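Local coordinates for protein TAF6 (Antonospora locustae, PDB 4ATG) that probably serves as a subunit of the general transcription factor TFIID, where its C-terminal HEAT-repeat domain takes part in TAF6-TAF9 complex formation, at residues F13-L17 with Y44-H48; K25-I29 with T65-L69; L38-P43 with V79-Y84; F71-K75 with I113-I117; K137-M141 with H172-Y176. All blocks are in the same frame, centred on the assembly; numbering follows the deposited sequence. Where two conformers were deposited one is given.

Contact 1: residues F13-L17 with Y44-H48; sequences FDKIL and YFIQH
F13 holds CG opposite its backbone nitrogen (chi1 174°), which carries the ring from helix 7-20 across to helix 42-55, where F45 sends its own ring back the other way. The two phenyl groups overlap from opposite directions: F13 CD1 stands over one face of the F45 ring near its rim, 3.6 Å from F45 CE1. With the planes inclined by 43°, the pair is neither stacked nor edge-to-face. Beyond this overlap F13 CE1 reaches the backbone side of the partner helix, 3.5 Å from Y44 CB, and F45 N sits at the edge of the F13 ring. I16 CG2 packs 3.7 Å from F45 CE1, while L17 CD2 meets the same ring at its edge, 3.9 Å from F45 CD1. H48 has two conformers; in the one described L17 CD1 lies over the centre of the imidazole, 3.4 Å from the ring centroid, and a water in the imidazole plane bonds H48 NE2. This CH-pi contact and the water bond are less certain than the phenyl packing. The two helices are thus held mainly by the fit of apolar surfaces, the water-mediated polar link being tentative, and weak where it reaches L17 O.

Contact 2: residues K25-I29 with T65-L69; sequences KDIAI and TCIAL
I29 and L69 meet where helix 25-34 and helix 60-75 run side by side in the HEAT-repeat domain, with the intervening helix 42-55 lying against the second of them. The axes of the two short segments pass 9.9 Å apart and are inclined by only 20°. The backbones come nearest at this pair, I29 CA and L69 CA being 5.3 Å apart. L69 uses a single branch for the contact: CD2 approaches the main chain of the facing helix, 3.7 Å from I29 CA, and also touches the carbonyl oxygen of A28. I29 crosses L69 at about a right angle, its CG1 3.9 Å from L69 CD2. Extended at chi2 (165°), the I29 chain carries CD1 on to the small side chain of A68, 3.7 Å from A68 CB.

Parallel neighbours of this kind, two helices apart in sequence, are what a row of stacked helical hairpins produces. Here the second helix also turns C66 and L69 onto I49 of helix 42-55, and I67 onto helix 104-121.

At the N-terminal end of the contact the chemistry is mixed. K25 has CG placed between its backbone nitrogen and carbonyl carbon (chi1 60°), and its methylene chain passes T65: K25 CD lies 3.4 Å from T65 OG1, and K25 CB lies 4.0 Å from T65 CG2. The threonine hydroxyl is hydrogen-bonded to E61 O in its own helix, and the lysine methylene meets its oxygen in van der Waals contact. The ammonium group of K25 curls back toward D26, forming a long salt bridge within the same turn.

Contact 3: residues L38-P43 with V79-Y84; sequences LQQLVP and VFIDPY
Q39 and F80 are joined by a pair of hydrogen bonds in which one side-chain amide meets the two backbone polar groups of a single residue. F80 N donates to Q39 OE1 at 2.9 Å, and Q39 NE2 donates to F80 O at 3.0 Å; both bonds are nearly straight, at 173°. F80 O lies close to the amide plane of the glutamine, whereas F80 N approaches OE1 from a position tilted out of the carbonyl plane. Because one end must accept and the other donate, the pair fixes which way round the amide sits. A bend at chi2 (69°) turns the amide of Q39 to face the loop.

Water extends the polar set. Q39 NE2 donates to a water at 3.0 Å, which is also bonded to Y84 OH at 2.7 Å, so both hydrogens of the amide nitrogen are used.

The apolar contacts centre on V42 and the Y84 ring. V42 CG1 forms a CH-pi contact, 4.0 Å from the ring centroid and 29° off its normal, while Q39 NE2 lies at the ring's edge. P43 flanks the tyrosine with its own ring, P43 CB being 3.7 Å from Y84 CE1. The other valine branch, V42 CG2, packs 3.9 Å from V79 CG1.

The contact thereby joins the turn before helix 42-55, and the first residues of that helix, to the loop between helices 60-75 and 85-97. L38 and L41 rest on Y12 of helix 7-20, while I81 touches L73 and I74 of helix 60-75 and Y121 of helix 104-121.

Contact 4: residues F71-K75 with I113-I117; sequences FSLIK and IVKYI
The F71 ring is covered on both faces: I113 CD1 lies over one, coming from the facing helix, and K75 CG lies over the other, coming from the next turn of its own helix. Its edge points at Y116. F71 CE1 stands over the centre of the tyrosine ring, 3.8 Å from Y116 CG, in a T-shaped arrangement with centroids 5.2 Å apart and planes at 83°. A chi1 of -168° swings the F71 ring out to the side of its own carbonyl carbon, toward I113 and Y116.

The helices are 60-75 and 104-121 of the HEAT-repeat domain. They run almost parallel, the axes of the two short segments being inclined by 19° and 11.5 Å apart at closest approach, and large side chains fill the distance between them. S72 and L73 turn from this interface toward helix 25-34, and helix 60-75 therefore packs on both of these neighbours.

I113 CD1 is 3.6 Å from F71 CG. The deeper part of the interface belongs to I74, whose two branches divide the work. Its CG2 runs alongside the tyrosine, 3.7 Å from Y116 CE2, while CD1 goes to the isoleucines, 3.8 Å from I117 CD1 and a little farther from I113 CG2.

At the outer side K75 lies over F71 and reaches on to the tyrosine hydroxyl. Bends at chi2 and chi3 fold its chain back past the F71 ring, bringing the ammonium group to the end of the tyrosine. There K75 NZ donates to Y116 OH at 2.9 Å, with K75 CD also 3.3 Å from Y116 OH.

Contact 5: residues K137-M141 with H172-Y176; sequences KGVWM and HAEEY
W140 meets Y176 with its ring nitrogen foremost: NE1 lies over one face of the tyrosine ring, displaced toward the rim and 3.3 Å from Y176 CD1. The five-membered ring of the indole and the phenol form an offset stack, with centroids 4.6 Å apart and planes inclined by 23°. M141 adds a sulfur to this aromatic pair. The bend at chi2 (-55°) places SD over the middle of the W140 ring system and at the edge of Y176, 3.9 Å from Y176 CB. A second bend, at chi3, directs M141 CE to the facing backbone, 3.7 Å from Y176 N. The six-membered part of the indole packs on H172, with W140 CZ3 3.8 Å from H172 CB. Nearer the surface K137 crosses the imidazole at about a right angle, its CD 3.6 Å from H172 CE1. H172 ND1 is bonded to V168 O and Y176 OH to Q150 OE1 and K182 N, so polar atoms of H172 and Y176 have partners outside the contact. An offset stack and a Met-aromatic contact thus join the C-terminal end of helix 128-140, and M141 just after it, to helix 162-179, with helix 147-160 between them in sequence, in an all-helical array of the HEAT type.

How the contacts relate
Contacts 1 to 4 form a connected group, whereas contact 5 lies toward the other end of the chain, its centre 26 Å from that of contact 4. Contact 4 is nearest the middle of the chain. Contacts 2 and 4 share helix 60-75 and are linked by a probable hydrogen bond from S72 OG to I29 O; contacts 1 and 3 share helix 42-55 and touch through I46 and Y84. All five are partly buried. Aliphatic groups dominate contact 2 and aromatic rings contacts 1, 4 and 5, the last with added sulfur. Contact 3, made largely by loop and turn residues, has direct hydrogen bonds to backbone, while contact 4 has one between side chains.

Contact 1: residues F13-L17 with Y44-H48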
# COMPACT_ATOMS: atom_id res chain seq x y z
N PHE A 13 7.94 -9.20 19.54
CA PHE A 13 7.62 -9.39 18.12
C PHE A 13 6.42 -10.35 18.02
O PHE A 13 5.43 -10.00 17.38
CB PHE A 13 8.84 -9.97 17.40
CG PHE A 13 8.57 -10.33 15.96
CD1 PHE A 13 8.48 -9.35 14.98
CD2 PHE A 13 8.44 -11.66 15.57
CE1 PHE A 13 8.22 -9.69 13.65
CE2 PHE A 13 8.20 -12.00 14.24
CZ PHE A 13 8.10 -11.01 13.29
N ASP A 14 6.52 -11.54 18.64
CA ASP A 14 5.43 -12.52 18.62
C ASP A 14 4.16 -11.94 19.24
O ASP A 14 3.07 -12.19 18.72
CB ASP A 14 5.82 -13.82 19.32
CG ASP A 14 6.90 -14.63 18.59
OD1 ASP A 14 7.12 -14.38 17.36
OD2 ASP A 14 7.51 -15.50 19.22
N LYS A 15 4.29 -11.14 20.32
CA LYS A 15 3.12 -10.54 21.01
C LYS A 15 2.36 -9.59 20.07
O LYS A 15 1.15 -9.70 19.93
CB LYS A 15 3.53 -9.79 22.29
CG LYS A 15 2.33 -9.23 23.05
CD LYS A 15 1.50 -10.40 23.59
CE LYS A 15 0.20 -9.99 24.17
NZ LYS A 15 -0.58 -11.20 24.62
N ILE A 16 3.07 -8.68 19.41
CA ILE A 16 2.46 -7.72 18.48
C ILE A 16 1.72 -8.46 17.37
O ILE A 16 0.58 -8.11 17.03
CB ILE A 16 3.52 -6.74 17.90
CG1 ILE A 16 4.08 -5.80 19.02
CG2 ILE A 16 2.93 -5.93 16.70
CD1 ILE A 16 3.07 -4.87 19.77
N LEU A 17 2.38 -9.44 16.77
CA LEU A 17 1.77 -10.21 15.67
C LEU A 17 0.49 -10.91 16.12
O LEU A 17 -0.51 -10.88 15.41
CB LEU A 17 2.77 -11.18 15.05
CG LEU A 17 4.03 -10.53 14.39
CD1 LEU A 17 4.78 -11.54 13.64
CD2 LEU A 17 3.71 -9.29 13.54
N TYR A 44 11.57 -7.75 10.12
CA TYR A 44 10.75 -8.93 10.44
C TYR A 44 9.26 -8.57 10.44
O TYR A 44 8.45 -9.36 9.96
CB TYR A 44 11.22 -9.55 11.76
CG TYR A 44 12.64 -10.07 11.66
CD1 TYR A 44 12.99 -11.01 10.70
CD2 TYR A 44 13.65 -9.55 12.46
CE1 TYR A 44 14.31 -11.42 10.53
CE2 TYR A 44 14.96 -10.01 12.36
CZ TYR A 44 15.28 -10.97 11.41
OH TYR A 44 16.57 -11.42 11.30
N PHE A 45 8.91 -7.38 10.95
CA PHE A 45 7.51 -6.95 10.92
C PHE A 45 7.06 -6.83 9.46
O PHE A 45 6.01 -7.33 9.10
CB PHE A 45 7.34 -5.59 11.62
CG PHE A 45 7.26 -5.65 13.13
CD1 PHE A 45 6.34 -6.48 13.77
CD2 PHE A 45 8.01 -4.78 13.91
CE1 PHE A 45 6.24 -6.50 15.17
CE2 PHE A 45 7.89 -4.78 15.32
CZ PHE A 45 7.03 -5.67 15.93
N ILE A 46 7.88 -6.20 8.62
CA ILE A 46 7.56 -6.03 7.20
C ILE A 46 7.45 -7.38 6.51
O ILE A 46 6.50 -7.59 5.76
CB ILE A 46 8.53 -5.07 6.49
CG1 ILE A 46 8.40 -3.65 7.08
CG2 ILE A 46 8.28 -5.06 4.96
CD1 ILE A 46 9.58 -2.84 6.85
N GLN A 47 8.38 -8.30 6.76
CA GLN A 47 8.32 -9.64 6.16
C GLN A 47 7.03 -10.37 6.59
O GLN A 47 6.33 -10.93 5.74
CB GLN A 47 9.57 -10.47 6.54
CG GLN A 47 9.70 -11.80 5.81
CD GLN A 47 10.45 -12.84 6.62
OE1 GLN A 47 11.19 -12.54 7.57
NE2 GLN A 47 10.29 -14.09 6.24
N HIS A 48 6.68 -10.35 7.91
CA HIS A 48 5.45 -11.03 8.37
C HIS A 48 4.20 -10.39 7.81
O HIS A 48 3.29 -11.09 7.36
CB HIS A 48 5.33 -11.06 9.90
CG HIS A 48 4.01 -11.59 10.39
ND1 HIS A 48 3.79 -12.95 10.53
CD2 HIS A 48 2.87 -10.93 10.73
CE1 HIS A 48 2.54 -13.07 10.98
NE2 HIS A 48 1.95 -11.88 11.11
O HOH W 1 -0.25 -12.60 12.56

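Contact 2: residues K25-I29 with T65-L69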
# COMPACT_ATOMS: atom_id res chain seq x y z
N LYS A 25 -5.89 -5.04 18.27
CA LYS A 25 -5.23 -4.57 17.04
C LYS A 25 -4.90 -3.09 17.07
O LYS A 25 -3.89 -2.69 16.52
CB LYS A 25 -6.05 -4.95 15.78
CG LYS A 25 -7.45 -4.36 15.76
CD LYS A 25 -8.15 -4.56 14.43
CE LYS A 25 -9.60 -4.15 14.49
NZ LYS A 25 -9.77 -2.73 14.90
N ASP A 26 -5.76 -2.25 17.70
CA ASP A 26 -5.50 -0.81 17.77
C ASP A 26 -4.29 -0.47 18.69
O ASP A 26 -3.56 0.50 18.43
CB ASP A 26 -6.77 -0.07 18.17
CG ASP A 26 -7.83 -0.05 17.07
OD1 ASP A 26 -7.45 0.05 15.88
OD2 ASP A 26 -9.01 -0.11 17.39
N ILE A 27 -4.09 -1.26 19.75
CA ILE A 27 -2.93 -1.12 20.65
C ILE A 27 -1.67 -1.46 19.86
O ILE A 27 -0.69 -0.70 19.93
CB ILE A 27 -3.08 -2.01 21.92
CG1 ILE A 27 -4.35 -1.62 22.70
CG2 ILE A 27 -1.84 -1.88 22.82
CD1 ILE A 27 -4.80 -2.65 23.77
N ALA A 28 -1.69 -2.56 19.09
CA ALA A 28 -0.53 -2.95 18.26
C ALA A 28 -0.16 -1.84 17.25
O ALA A 28 1.02 -1.52 17.08
CB ALA A 28 -0.83 -4.25 17.50
N ILE A 29 -1.17 -1.22 16.62
CA ILE A 29 -0.95 -0.12 15.66
C ILE A 29 -0.29 1.05 16.40
O ILE A 29 0.70 1.61 15.92
CB ILE A 29 -2.29 0.29 14.97
CG1 ILE A 29 -2.79 -0.85 14.03
CG2 ILE A 29 -2.17 1.61 14.20
CD1 ILE A 29 -4.28 -0.71 13.61
N THR A 65 -5.70 -3.47 9.00
CA THR A 65 -4.73 -3.48 10.12
C THR A 65 -3.30 -3.53 9.58
O THR A 65 -2.47 -2.80 10.08
CB THR A 65 -5.02 -4.66 11.08
OG1 THR A 65 -6.34 -4.48 11.58
CG2 THR A 65 -4.06 -4.70 12.27
N CYS A 66 -3.03 -4.36 8.55
CA CYS A 66 -1.69 -4.48 7.94
C CYS A 66 -1.22 -3.16 7.36
O CYS A 66 -0.09 -2.75 7.60
CB CYS A 66 -1.68 -5.58 6.90
SG CYS A 66 -1.83 -7.24 7.61
N ILE A 67 -2.12 -2.48 6.64
CA ILE A 67 -1.82 -1.18 6.03
C ILE A 67 -1.51 -0.16 7.12
O ILE A 67 -0.57 0.61 7.00
CB ILE A 67 -3.02 -0.77 5.12
CG1 ILE A 67 -3.13 -1.72 3.90
CG2 ILE A 67 -2.88 0.71 4.65
CD1 ILE A 67 -4.61 -1.74 3.24
N ALA A 68 -2.32 -0.17 8.20
CA ALA A 68 -2.14 0.76 9.34
C ALA A 68 -0.84 0.48 10.06
O ALA A 68 -0.20 1.44 10.48
CB ALA A 68 -3.32 0.64 10.31
N LEU A 69 -0.41 -0.81 10.18
CA LEU A 69 0.87 -1.14 10.82
C LEU A 69 2.03 -0.61 9.97
O LEU A 69 3.02 -0.11 10.52
CB LEU A 69 1.01 -2.65 11.02
CG LEU A 69 0.07 -3.26 12.11
CD1 LEU A 69 0.16 -4.78 12.06
CD2 LEU A 69 0.50 -2.81 13.49

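Contact 3: residues L38-P43 with V79-Y84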
# COMPACT_ATOMS: atom_id res chain seq x y z
N LEU A 38 12.71 -0.49 18.36
CA LEU A 38 12.16 -1.50 17.45
C LEU A 38 12.96 -1.72 16.17
O LEU A 38 12.59 -2.60 15.39
CB LEU A 38 10.72 -1.13 17.01
CG LEU A 38 9.68 -0.89 18.10
CD1 LEU A 38 8.37 -0.34 17.47
CD2 LEU A 38 9.43 -2.14 18.89
N GLN A 39 14.02 -0.91 15.91
CA GLN A 39 14.73 -1.02 14.63
C GLN A 39 15.07 -2.47 14.20
O GLN A 39 14.86 -2.83 13.03
CB GLN A 39 15.98 -0.11 14.58
CG GLN A 39 16.56 0.02 13.14
CD GLN A 39 15.66 0.80 12.19
OE1 GLN A 39 14.74 1.50 12.60
NE2 GLN A 39 15.96 0.77 10.89
N GLN A 40 15.62 -3.27 15.11
CA GLN A 40 15.99 -4.66 14.79
C GLN A 40 14.78 -5.49 14.32
O GLN A 40 14.94 -6.41 13.52
CB GLN A 40 16.61 -5.35 16.00
CG GLN A 40 18.12 -5.44 16.01
CD GLN A 40 18.51 -6.38 17.14
OE1 GLN A 40 18.44 -6.02 18.31
NE2 GLN A 40 18.74 -7.64 16.82
N LEU A 41 13.58 -5.17 14.84
CA LEU A 41 12.35 -5.88 14.50
C LEU A 41 11.73 -5.45 13.20
O LEU A 41 10.97 -6.20 12.60
CB LEU A 41 11.30 -5.67 15.63
CG LEU A 41 11.66 -6.29 16.97
CD1 LEU A 41 10.48 -6.19 17.94
CD2 LEU A 41 11.96 -7.72 16.83
N VAL A 42 11.98 -4.20 12.80
CA VAL A 42 11.44 -3.62 11.55
C VAL A 42 11.45 -4.56 10.32
O VAL A 42 10.37 -4.80 9.77
CB VAL A 42 12.00 -2.19 11.27
CG1 VAL A 42 11.57 -1.72 9.87
CG2 VAL A 42 11.49 -1.21 12.33
N PRO A 43 12.59 -5.12 9.86
CA PRO A 43 12.53 -6.01 8.69
C PRO A 43 11.63 -7.23 8.88
O PRO A 43 11.00 -7.69 7.93
CB PRO A 43 14.01 -6.45 8.51
CG PRO A 43 14.66 -6.17 9.80
CD PRO A 43 13.98 -4.94 10.31
N VAL A 79 12.16 4.95 14.51
CA VAL A 79 12.47 3.95 13.48
C VAL A 79 13.11 4.72 12.30
O VAL A 79 12.77 5.87 12.07
CB VAL A 79 11.15 3.25 13.06
CG1 VAL A 79 11.22 2.62 11.67
CG2 VAL A 79 10.70 2.20 14.12
N PHE A 80 14.00 4.05 11.55
CA PHE A 80 14.59 4.59 10.32
C PHE A 80 14.06 3.72 9.22
O PHE A 80 14.54 2.60 9.02
CB PHE A 80 16.13 4.54 10.38
CG PHE A 80 16.78 5.08 9.13
CD1 PHE A 80 16.49 6.36 8.68
CD2 PHE A 80 17.69 4.33 8.42
CE1 PHE A 80 17.10 6.88 7.53
CE2 PHE A 80 18.34 4.85 7.28
CZ PHE A 80 18.01 6.12 6.83
N ILE A 81 13.00 4.18 8.57
CA ILE A 81 12.26 3.38 7.58
C ILE A 81 12.83 3.35 6.19
O ILE A 81 12.53 2.43 5.43
CB ILE A 81 10.76 3.80 7.60
CG1 ILE A 81 9.81 2.65 7.15
CG2 ILE A 81 10.50 5.09 6.76
CD1 ILE A 81 9.82 1.37 8.11
N ASP A 82 13.60 4.37 5.81
CA ASP A 82 14.13 4.48 4.44
C ASP A 82 14.67 3.19 3.81
O ASP A 82 14.29 2.94 2.67
CB ASP A 82 15.18 5.59 4.30
CG ASP A 82 14.73 6.96 4.81
OD1 ASP A 82 14.02 7.01 5.84
OD2 ASP A 82 15.19 7.98 4.23
N PRO A 83 15.48 2.34 4.50
CA PRO A 83 15.99 1.10 3.86
C PRO A 83 14.93 0.06 3.53
O PRO A 83 15.24 -0.91 2.85
CB PRO A 83 16.96 0.53 4.90
CG PRO A 83 17.24 1.63 5.85
CD PRO A 83 15.98 2.44 5.89
N TYR A 84 13.71 0.25 4.02
CA TYR A 84 12.63 -0.73 3.88
C TYR A 84 11.50 -0.29 2.99
O TYR A 84 10.60 -1.08 2.74
CB TYR A 84 12.10 -1.14 5.28
CG TYR A 84 13.22 -1.64 6.17
CD1 TYR A 84 13.81 -2.89 5.95
CD2 TYR A 84 13.76 -0.83 7.17
CE1 TYR A 84 14.87 -3.33 6.73
CE2 TYR A 84 14.82 -1.27 7.96
CZ TYR A 84 15.39 -2.51 7.72
OH TYR A 84 16.47 -2.93 8.45
O HOH W 2 17.93 -1.22 9.88

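Contact 4: residues F71-K75 with I113-I117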
# COMPACT_ATOMS: atom_id res chain seq x y z
N PHE A 71 1.96 2.06 8.07
CA PHE A 71 1.94 3.51 8.28
C PHE A 71 2.51 3.87 9.64
O PHE A 71 3.19 4.88 9.78
CB PHE A 71 0.50 4.06 8.09
CG PHE A 71 0.44 5.58 8.01
CD1 PHE A 71 1.30 6.28 7.16
CD2 PHE A 71 -0.45 6.30 8.79
CE1 PHE A 71 1.25 7.68 7.09
CE2 PHE A 71 -0.49 7.70 8.72
CZ PHE A 71 0.36 8.38 7.87
N SER A 72 2.24 3.04 10.67
CA SER A 72 2.77 3.31 12.01
C SER A 72 4.30 3.26 11.96
O SER A 72 4.95 4.14 12.50
CB SER A 72 2.29 2.27 13.03
OG SER A 72 0.94 2.49 13.43
N LEU A 73 4.86 2.23 11.31
CA LEU A 73 6.34 2.10 11.25
C LEU A 73 6.93 3.26 10.43
O LEU A 73 7.95 3.85 10.82
CB LEU A 73 6.70 0.76 10.60
CG LEU A 73 6.45 -0.51 11.45
CD1 LEU A 73 6.77 -1.77 10.60
CD2 LEU A 73 7.31 -0.51 12.69
N ILE A 74 6.24 3.65 9.34
CA ILE A 74 6.69 4.80 8.51
C ILE A 74 6.72 6.08 9.35
O ILE A 74 7.65 6.89 9.22
CB ILE A 74 5.79 4.94 7.24
CG1 ILE A 74 6.01 3.78 6.26
CG2 ILE A 74 6.03 6.31 6.51
CD1 ILE A 74 4.89 3.64 5.24
N LYS A 75 5.72 6.28 10.22
CA LYS A 75 5.60 7.48 11.08
C LYS A 75 6.40 7.47 12.39
O LYS A 75 6.53 8.52 13.04
CB LYS A 75 4.13 7.79 11.41
CG LYS A 75 3.27 8.21 10.20
CD LYS A 75 3.66 9.56 9.60
CE LYS A 75 2.99 10.75 10.27
NZ LYS A 75 3.23 12.01 9.50
N ILE A 113 -1.61 5.42 1.51
CA ILE A 113 -0.27 5.24 2.09
C ILE A 113 0.77 5.29 1.00
O ILE A 113 1.83 5.89 1.21
CB ILE A 113 -0.16 3.97 3.01
CG1 ILE A 113 -1.34 3.96 4.05
CG2 ILE A 113 1.23 3.94 3.74
CD1 ILE A 113 -1.47 5.23 4.93
N VAL A 114 0.47 4.71 -0.16
CA VAL A 114 1.39 4.83 -1.31
C VAL A 114 1.61 6.32 -1.63
O VAL A 114 2.73 6.72 -1.94
CB VAL A 114 0.88 4.08 -2.57
CG1 VAL A 114 1.71 4.42 -3.82
CG2 VAL A 114 0.86 2.58 -2.33
N LYS A 115 0.53 7.12 -1.56
CA LYS A 115 0.64 8.57 -1.83
C LYS A 115 1.54 9.25 -0.80
O LYS A 115 2.38 10.07 -1.15
CB LYS A 115 -0.74 9.24 -1.85
CG LYS A 115 -0.63 10.79 -1.87
CD LYS A 115 -1.98 11.49 -1.91
CE LYS A 115 -1.83 13.00 -1.82
NZ LYS A 115 -0.82 13.52 -2.79
N TYR A 116 1.39 8.90 0.46
CA TYR A 116 2.22 9.48 1.52
C TYR A 116 3.70 9.19 1.24
O TYR A 116 4.55 10.09 1.40
CB TYR A 116 1.83 8.88 2.88
CG TYR A 116 2.61 9.51 4.02
CD1 TYR A 116 2.17 10.67 4.63
CD2 TYR A 116 3.84 8.98 4.42
CE1 TYR A 116 2.90 11.27 5.65
CE2 TYR A 116 4.57 9.56 5.46
CZ TYR A 116 4.10 10.72 6.06
OH TYR A 116 4.78 11.32 7.09
N ILE A 117 4.01 7.97 0.84
CA ILE A 117 5.41 7.57 0.54
C ILE A 117 5.89 8.35 -0.68
O ILE A 117 6.98 8.91 -0.66
CB ILE A 117 5.50 6.05 0.33
CG1 ILE A 117 5.20 5.30 1.65
CG2 ILE A 117 6.89 5.64 -0.25
CD1 ILE A 117 5.02 3.73 1.49

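Contact 5: residues K137-M141 with H172-Y176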
# COMPACT_ATOMS: atom_id res chain seq x y z
N LYS A 137 0.14 2.45 -13.95
CA LYS A 137 -0.29 2.67 -15.33
C LYS A 137 -0.41 1.31 -16.03
O LYS A 137 -1.34 1.12 -16.82
CB LYS A 137 0.71 3.58 -16.08
CG LYS A 137 0.23 4.01 -17.46
CD LYS A 137 1.36 4.10 -18.49
CE LYS A 137 1.64 2.78 -19.18
NZ LYS A 137 2.58 2.94 -20.31
N GLY A 138 0.49 0.39 -15.71
CA GLY A 138 0.48 -0.96 -16.28
C GLY A 138 -0.79 -1.73 -16.01
O GLY A 138 -1.37 -2.31 -16.94
N VAL A 139 -1.26 -1.71 -14.74
CA VAL A 139 -2.46 -2.39 -14.26
C VAL A 139 -3.71 -1.72 -14.82
O VAL A 139 -4.58 -2.42 -15.35
CB VAL A 139 -2.48 -2.50 -12.71
CG1 VAL A 139 -3.82 -3.05 -12.19
CG2 VAL A 139 -1.31 -3.35 -12.20
N TRP A 140 -3.78 -0.37 -14.74
CA TRP A 140 -4.91 0.39 -15.27
C TRP A 140 -5.14 0.09 -16.77
O TRP A 140 -6.27 -0.20 -17.19
CB TRP A 140 -4.69 1.90 -15.03
CG TRP A 140 -5.72 2.79 -15.69
CD1 TRP A 140 -7.06 2.55 -15.81
CD2 TRP A 140 -5.48 4.06 -16.32
NE1 TRP A 140 -7.67 3.58 -16.49
CE2 TRP A 140 -6.72 4.51 -16.83
CE3 TRP A 140 -4.33 4.85 -16.53
CZ2 TRP A 140 -6.85 5.73 -17.52
CZ3 TRP A 140 -4.46 6.04 -17.23
CH2 TRP A 140 -5.70 6.48 -17.70
N MET A 141 -4.05 0.10 -17.56
CA MET A 141 -4.09 -0.09 -19.00
C MET A 141 -4.05 -1.55 -19.50
O MET A 141 -4.03 -1.76 -20.71
CB MET A 141 -3.02 0.77 -19.69
CG MET A 141 -3.21 2.28 -19.49
SD MET A 141 -4.83 2.92 -19.98
CE MET A 141 -4.73 2.71 -21.78
N HIS A 172 -3.63 8.84 -21.43
CA HIS A 172 -4.15 7.50 -21.73
C HIS A 172 -5.66 7.32 -21.61
O HIS A 172 -6.16 6.23 -21.90
CB HIS A 172 -3.43 6.47 -20.85
CG HIS A 172 -1.96 6.35 -21.11
ND1 HIS A 172 -1.03 6.93 -20.26
CD2 HIS A 172 -1.30 5.69 -22.09
CE1 HIS A 172 0.15 6.61 -20.75
NE2 HIS A 172 0.04 5.85 -21.84
N ALA A 173 -6.39 8.35 -21.16
CA ALA A 173 -7.83 8.29 -20.94
C ALA A 173 -8.64 7.82 -22.14
O ALA A 173 -9.48 6.93 -21.99
CB ALA A 173 -8.36 9.64 -20.46
N GLU A 174 -8.40 8.42 -23.31
CA GLU A 174 -9.14 8.05 -24.52
C GLU A 174 -8.87 6.60 -24.96
O GLU A 174 -9.82 5.90 -25.32
CB GLU A 174 -8.97 9.08 -25.65
CG GLU A 174 -9.64 10.42 -25.36
CD GLU A 174 -11.06 10.41 -24.83
OE1 GLU A 174 -11.94 9.77 -25.45
OE2 GLU A 174 -11.30 11.04 -23.77
N GLU A 175 -7.62 6.11 -24.83
CA GLU A 175 -7.28 4.72 -25.15
C GLU A 175 -8.00 3.77 -24.18
O GLU A 175 -8.55 2.76 -24.61
CB GLU A 175 -5.76 4.47 -25.15
CG GLU A 175 -5.37 3.04 -25.51
CD GLU A 175 -3.90 2.66 -25.49
OE1 GLU A 175 -3.06 3.51 -25.13
OE2 GLU A 175 -3.60 1.49 -25.81
N TYR A 176 -8.03 4.11 -22.88
CA TYR A 176 -8.72 3.27 -21.90
C TYR A 176 -10.20 3.13 -22.27
O TYR A 176 -10.73 2.01 -22.35
CB TYR A 176 -8.59 3.82 -20.45
CG TYR A 176 -9.31 2.88 -19.51
CD1 TYR A 176 -8.70 1.71 -19.06
CD2 TYR A 176 -10.67 3.05 -19.24
CE1 TYR A 176 -9.39 0.78 -18.30
CE2 TYR A 176 -11.38 2.10 -18.52
CZ TYR A 176 -10.75 0.95 -18.08
OH TYR A 176 -11.44 0.01 -17.36